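PDB 6ORI: EF0056 from Enterococcus faecalis, which is a calcium-binding enterococcal surface protein of immunoglobulin-like build, whose exact function is unknown but is probably linked to biofilm formation. Local coordinates for residues Val45-His59 and Gln135-Asp149. Sequence-based numbering, arbitrary orientation.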
loop_
_atom_site.group_PDB
_atom_site.type_symbol
_atom_site.label_atom_id
_atom_site.label_comp_id
_atom_site.label_asym_id
_atom_site.label_seq_id
_atom_site.Cartn_x
_atom_site.Cartn_y
_atom_site.Cartn_z
ATOM N N VAL A 45 -1.348 -21.855 8.443
ATOM C CA VAL A 45 -0.214 -20.982 8.736
ATOM C C VAL A 45 -0.085 -20.782 10.237
ATOM O O VAL A 45 1.015 -20.672 10.770
ATOM C CB VAL A 45 -0.347 -19.607 8.021
ATOM C CG1 VAL A 45 0.723 -18.626 8.468
ATOM C CG2 VAL A 45 -0.272 -19.787 6.515
ATOM N N LEU A 46 -1.208 -20.720 10.941
ATOM C CA LEU A 46 -1.187 -20.475 12.374
ATOM C C LEU A 46 -0.499 -21.591 13.164
ATOM O O LEU A 46 0.024 -21.371 14.263
ATOM C CB LEU A 46 -2.604 -20.302 12.914
ATOM C CG LEU A 46 -3.280 -18.993 12.512
ATOM C CD1 LEU A 46 -4.780 -19.063 12.785
ATOM C CD2 LEU A 46 -2.648 -17.816 13.237
ATOM N N GLN A 47 -0.493 -22.805 12.611
ATOM C CA GLN A 47 0.125 -23.956 13.274
ATOM C C GLN A 47 1.575 -24.146 12.831
ATOM O O GLN A 47 2.209 -25.178 13.102
ATOM C CB GLN A 47 -0.657 -25.241 13.010
ATOM C CG GLN A 47 -1.841 -25.465 13.937
ATOM C CD GLN A 47 -3.133 -25.285 13.218
ATOM O OE1 GLN A 47 -3.459 -24.183 12.809
ATOM N NE2 GLN A 47 -3.869 -26.374 13.022
ATOM N N GLY A 48 2.101 -23.136 12.142
ATOM C CA GLY A 48 3.528 -23.054 11.833
ATOM C C GLY A 48 4.118 -21.730 12.304
ATOM O O GLY A 48 3.437 -20.923 12.952
ATOM N N ASN A 49 5.404 -21.513 12.001
ATOM C CA ASN A 49 6.131 -20.355 12.510
ATOM C C ASN A 49 6.701 -19.478 11.412
ATOM O O ASN A 49 7.710 -18.794 11.614
ATOM C CB ASN A 49 7.261 -20.765 13.454
ATOM C CG ASN A 49 8.399 -21.437 12.743
ATOM O OD1 ASN A 49 8.214 -22.197 11.789
ATOM N ND2 ASN A 49 9.593 -21.153 13.196
ATOM N N THR A 50 6.074 -19.496 10.249
ATOM C CA THR A 50 6.566 -18.709 9.119
ATOM C C THR A 50 5.480 -17.894 8.423
ATOM O O THR A 50 4.320 -18.287 8.339
ATOM C CB THR A 50 7.267 -19.610 8.068
ATOM O OG1 THR A 50 6.383 -20.661 7.656
ATOM C CG2 THR A 50 8.543 -20.188 8.630
ATOM N N ILE A 51 5.901 -16.752 7.896
ATOM C CA ILE A 51 5.076 -15.997 6.948
ATOM C C ILE A 51 5.852 -15.871 5.644
ATOM O O ILE A 51 6.960 -15.330 5.633
ATOM C CB ILE A 51 4.714 -14.606 7.492
ATOM C CG1 ILE A 51 3.830 -14.725 8.732
ATOM C CG2 ILE A 51 4.044 -13.735 6.402
ATOM C CD1 ILE A 51 3.580 -13.408 9.436
ATOM N N ASP A 52 5.271 -16.355 4.552
ATOM C CA ASP A 52 5.873 -16.240 3.238
ATOM C C ASP A 52 5.547 -14.870 2.653
ATOM O O ASP A 52 4.452 -14.328 2.901
ATOM C CB ASP A 52 5.338 -17.324 2.287
ATOM C CG ASP A 52 5.815 -18.729 2.632
ATOM O OD1 ASP A 52 6.666 -18.916 3.532
ATOM O OD2 ASP A 52 5.331 -19.654 1.948
ATOM N N PHE A 53 6.449 -14.341 1.827
ATOM C CA PHE A 53 6.230 -13.032 1.199
ATOM C C PHE A 53 7.055 -12.896 -0.063
ATOM O O PHE A 53 7.978 -13.670 -0.290
ATOM C CB PHE A 53 6.522 -11.849 2.161
ATOM C CG PHE A 53 7.998 -11.667 2.505
ATOM C CD1 PHE A 53 8.831 -10.858 1.751
ATOM C CD2 PHE A 53 8.532 -12.324 3.597
ATOM C CE1 PHE A 53 10.164 -10.711 2.098
ATOM C CE2 PHE A 53 9.856 -12.160 3.958
ATOM C CZ PHE A 53 10.674 -11.372 3.207
ATOM N N GLU A 54 6.736 -11.879 -0.853
ATOM C CA GLU A 54 7.570 -11.427 -1.955
ATOM C C GLU A 54 7.735 -9.923 -1.824
ATOM O O GLU A 54 6.910 -9.234 -1.183
ATOM C CB GLU A 54 6.932 -11.711 -3.317
ATOM C CG GLU A 54 6.669 -13.167 -3.556
ATOM C CD GLU A 54 6.135 -13.467 -4.946
ATOM O OE1 GLU A 54 5.335 -12.673 -5.507
ATOM O OE2 GLU A 54 6.504 -14.522 -5.470
ATOM N N VAL A 55 8.811 -9.419 -2.419
ATOM C CA VAL A 55 9.048 -7.977 -2.502
ATOM C C VAL A 55 9.040 -7.593 -3.973
ATOM O O VAL A 55 9.639 -8.284 -4.799
ATOM C CB VAL A 55 10.380 -7.566 -1.845
ATOM C CG1 VAL A 55 10.557 -6.052 -1.857
ATOM C CG2 VAL A 55 10.481 -8.117 -0.447
ATOM N N TYR A 56 8.311 -6.526 -4.305
ATOM C CA TYR A 56 8.309 -5.995 -5.661
ATOM C C TYR A 56 9.019 -4.659 -5.681
ATOM O O TYR A 56 8.907 -3.866 -4.744
ATOM C CB TYR A 56 6.871 -5.836 -6.209
ATOM C CG TYR A 56 6.051 -7.081 -6.012
ATOM C CD1 TYR A 56 6.549 -8.326 -6.341
ATOM C CD2 TYR A 56 4.791 -7.024 -5.450
ATOM C CE1 TYR A 56 5.812 -9.474 -6.102
ATOM C CE2 TYR A 56 4.065 -8.161 -5.210
ATOM C CZ TYR A 56 4.570 -9.378 -5.551
ATOM O OH TYR A 56 3.824 -10.500 -5.269
ATOM N N GLY A 57 9.745 -4.403 -6.754
ATOM C CA GLY A 57 10.459 -3.158 -6.915
ATOM C C GLY A 57 10.514 -2.739 -8.347
ATOM O O GLY A 57 10.580 -3.580 -9.241
ATOM N N LYS A 58 10.475 -1.437 -8.584
ATOM C CA LYS A 58 10.651 -0.933 -9.930
ATOM C C LYS A 58 11.304 0.434 -9.881
ATOM O O LYS A 58 10.956 1.310 -9.049
ATOM C CB LYS A 58 9.327 -0.856 -10.696
ATOM C CG LYS A 58 9.581 -0.207 -12.053
ATOM C CD LYS A 58 8.416 -0.164 -12.935
ATOM C CE LYS A 58 8.643 0.788 -14.109
ATOM N NZ LYS A 58 9.961 0.650 -14.773
ATOM N N HIS A 59 12.226 0.640 -10.810
ATOM C CA HIS A 59 12.804 1.962 -11.052
ATOM C C HIS A 59 12.827 2.247 -12.545
ATOM O O HIS A 59 12.637 1.348 -13.380
ATOM C CB HIS A 59 14.171 2.139 -10.377
ATOM C CG HIS A 59 15.151 1.074 -10.704
ATOM N ND1 HIS A 59 15.130 -0.161 -10.100
ATOM C CD2 HIS A 59 16.176 1.053 -11.580
ATOM C CE1 HIS A 59 16.105 -0.900 -10.593
ATOM N NE2 HIS A 59 16.744 -0.191 -11.507
ATOM N N GLN A 135 10.083 -5.845 -10.893
ATOM C CA GLN A 135 10.954 -6.921 -10.433
ATOM C C GLN A 135 10.391 -7.591 -9.197
ATOM O O GLN A 135 9.782 -6.953 -8.360
ATOM C CB GLN A 135 12.364 -6.379 -10.148
ATOM C CG GLN A 135 13.002 -5.657 -11.325
ATOM C CD GLN A 135 14.467 -5.450 -11.125
ATOM O OE1 GLN A 135 15.155 -6.333 -10.637
ATOM N NE2 GLN A 135 14.951 -4.292 -11.506
ATOM N N THR A 136 10.632 -8.899 -9.077
ATOM C CA THR A 136 10.218 -9.683 -7.909
ATOM C C THR A 136 11.414 -10.305 -7.223
ATOM O O THR A 136 12.263 -10.933 -7.877
ATOM C CB THR A 136 9.246 -10.796 -8.303
ATOM O OG1 THR A 136 8.083 -10.194 -8.876
ATOM C CG2 THR A 136 8.839 -11.659 -7.102
ATOM N N ALA A 137 11.445 -10.125 -5.907
ATOM C CA ALA A 137 12.354 -10.842 -5.022
ATOM C C ALA A 137 11.496 -11.922 -4.393
ATOM O O ALA A 137 10.667 -11.613 -3.533
ATOM C CB ALA A 137 12.920 -9.908 -3.958
ATOM N N PRO A 138 11.636 -13.181 -4.854
ATOM C CA PRO A 138 10.733 -14.257 -4.438
ATOM C C PRO A 138 11.165 -14.995 -3.165
ATOM O O PRO A 138 12.280 -14.795 -2.663
ATOM C CB PRO A 138 10.788 -15.189 -5.642
ATOM C CG PRO A 138 12.203 -15.104 -6.078
ATOM C CD PRO A 138 12.564 -13.651 -5.897
ATOM N N ASN A 139 10.281 -15.833 -2.637
ATOM C CA ASN A 139 10.633 -16.821 -1.613
ATOM C C ASN A 139 11.055 -16.161 -0.315
ATOM O O ASN A 139 11.947 -16.630 0.397
ATOM C CB ASN A 139 11.703 -17.800 -2.122
ATOM C CG ASN A 139 11.247 -18.526 -3.339
ATOM O OD1 ASN A 139 10.118 -18.999 -3.397
ATOM N ND2 ASN A 139 12.102 -18.589 -4.334
ATOM N N GLY A 140 10.424 -15.054 0.006
ATOM C CA GLY A 140 10.639 -14.420 1.293
ATOM C C GLY A 140 10.021 -15.238 2.395
ATOM O O GLY A 140 8.939 -15.777 2.241
ATOM N N VAL A 141 10.709 -15.312 3.522
ATOM C CA VAL A 141 10.216 -16.025 4.694
ATOM C C VAL A 141 10.590 -15.236 5.936
ATOM O O VAL A 141 11.763 -14.924 6.154
ATOM C CB VAL A 141 10.793 -17.472 4.819
ATOM C CG1 VAL A 141 10.225 -18.144 6.052
ATOM C CG2 VAL A 141 10.476 -18.306 3.604
ATOM N N ILE A 142 9.582 -14.882 6.725
ATOM C CA ILE A 142 9.782 -14.428 8.098
ATOM C C ILE A 142 9.646 -15.638 8.996
ATOM O O ILE A 142 8.615 -16.295 9.005
ATOM C CB ILE A 142 8.745 -13.385 8.527
ATOM C CG1 ILE A 142 8.717 -12.163 7.581
ATOM C CG2 ILE A 142 9.037 -12.928 9.974
ATOM C CD1 ILE A 142 7.503 -11.252 7.793
ATOM N N THR A 143 10.685 -15.933 9.755
ATOM C CA THR A 143 10.701 -17.083 10.658
ATOM C C THR A 143 10.617 -16.597 12.098
ATOM O O THR A 143 11.422 -15.777 12.519
ATOM C CB THR A 143 11.996 -17.893 10.463
ATOM O OG1 THR A 143 12.055 -18.397 9.134
ATOM C CG2 THR A 143 12.062 -19.074 11.420
ATOM N N PHE A 144 9.694 -17.176 12.862
ATOM C CA PHE A 144 9.419 -16.767 14.242
ATOM C C PHE A 144 9.952 -17.762 15.263
ATOM O O PHE A 144 10.146 -18.929 14.955
ATOM C CB PHE A 144 7.896 -16.573 14.445
ATOM C CG PHE A 144 7.300 -15.396 13.688
ATOM C CD1 PHE A 144 6.865 -15.551 12.394
ATOM C CD2 PHE A 144 7.198 -14.152 14.270
ATOM C CE1 PHE A 144 6.325 -14.459 11.695
ATOM C CE2 PHE A 144 6.649 -13.085 13.593
ATOM C CZ PHE A 144 6.232 -13.240 12.284
ATOM N N GLU A 145 10.154 -17.283 16.490
ATOM C CA GLU A 145 10.617 -18.112 17.609
ATOM C C GLU A 145 9.595 -19.122 18.076
ATOM O O GLU A 145 9.948 -20.138 18.685
ATOM C CB GLU A 145 10.932 -17.223 18.809
ATOM C CG GLU A 145 12.078 -16.273 18.593
ATOM C CD GLU A 145 12.249 -15.306 19.753
ATOM O OE1 GLU A 145 11.249 -15.018 20.458
ATOM O OE2 GLU A 145 13.382 -14.826 19.958
ATOM N N LYS A 146 8.330 -18.806 17.829
ATOM C CA LYS A 146 7.193 -19.624 18.257
ATOM C C LYS A 146 6.239 -19.723 17.097
ATOM O O LYS A 146 6.268 -18.908 16.172
ATOM C CB LYS A 146 6.406 -18.936 19.391
ATOM C CG LYS A 146 7.152 -18.670 20.657
ATOM C CD LYS A 146 6.257 -17.837 21.598
ATOM C CE LYS A 146 6.975 -17.447 22.879
ATOM N NZ LYS A 146 7.272 -18.630 23.730
ATOM N N ASN A 147 5.331 -20.680 17.149
ATOM C CA ASN A 147 4.291 -20.740 16.156
ATOM C C ASN A 147 3.317 -19.559 16.265
ATOM O O ASN A 147 3.149 -18.976 17.338
ATOM C CB ASN A 147 3.528 -22.048 16.270
ATOM C CG ASN A 147 4.360 -23.237 15.835
ATOM O OD1 ASN A 147 5.213 -23.128 14.955
ATOM N ND2 ASN A 147 4.111 -24.386 16.440
ATOM N N LEU A 148 2.682 -19.226 15.149
ATOM C CA LEU A 148 1.879 -18.026 15.087
ATOM C C LEU A 148 0.627 -18.120 15.948
ATOM O O LEU A 148 0.201 -17.099 16.484
ATOM C CB LEU A 148 1.566 -17.707 13.634
ATOM C CG LEU A 148 2.806 -17.084 12.978
ATOM C CD1 LEU A 148 2.802 -17.286 11.477
ATOM C CD2 LEU A 148 2.902 -15.604 13.314
ATOM N N ASP A 149 0.065 -19.318 16.124
ATOM C CA ASP A 149 -1.081 -19.481 17.025
ATOM C C ASP A 149 -0.719 -19.079 18.452
ATOM O O ASP A 149 -1.498 -18.387 19.117
ATOM C CB ASP A 149 -1.705 -20.889 16.981
ATOM C CG ASP A 149 -0.717 -22.046 17.244
ATOM O OD1 ASP A 149 0.473 -21.858 17.573
ATOM O OD2 ASP A 149 -1.171 -23.213 17.121
HETATM O O HOH W 1 7.125 -24.653 13.925
HETATM O O HOH W 2 7.714 -16.335 -3.918
HETATM O O HOH W 3 13.177 -1.812 -12.390
#
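Ile51 with Ile142, Val55 with Ala137 and Gly57 with Gln135 exchange paired backbone bonds that lace strands 50-59 and 135-144 together antiparallel, the straightest being Ala137 N to Val55 O (2.8 Å, 179° at the hydrogen). Between Phe53 and Val55 the register slips by one residue, a beta bulge that takes in Pro138 and Asn139. Asn139 suits the bulge because asparagine tolerates its positive phi (66°), and a water links its N to Glu54 OE2. At the bulge Gly140 N reaches Phe53 O with a weak bond.

The Phe53 ring folds back across the partner strand, its CG set between backbone N and carbonyl carbon (chi1 70°). Gly140 CA then sits 3.5 Å from the ring centroid in a CH-pi contact over the face; with no side chain on Gly140, the ring can lie directly on its CA. Ile142 CG1 lies 3.8 Å from Phe53 CE2. Farther along this buried face, Ile51 CD1 rests 3.7 Å from Phe144 CE1, while Leu148 brings CD1 against Ile51 CG1 and CD2 over a face of the Phe144 ring. Phe36, Ile85 and Val82 of adjoining strands add to this apolar layer.

On the other face, more polar side chains meet. Thr136 sets OG1 3.5 Å from Tyr56 CD1 and its methyl at the ring edge, and Tyr56 OH donates to the anti lone pair of Glu54 OE1, with Asn37 as a further partner.

Where the strands end, Asn49 ND2 gives an N-H to Phe144 O (2.9 Å), which lies close to the plane of the Asn49 amide, while Leu148 N and Asp149 N bond to Gly48 O and Leu46 O, tying the start of helix 148-155 to the 3-10 segment 45-46 and the loop after it. Strands 31-38 and 82-87 flank the pair, making it an interior antiparallel pairing with a beta bulge, consistent with an immunoglobulin-like beta-sandwich.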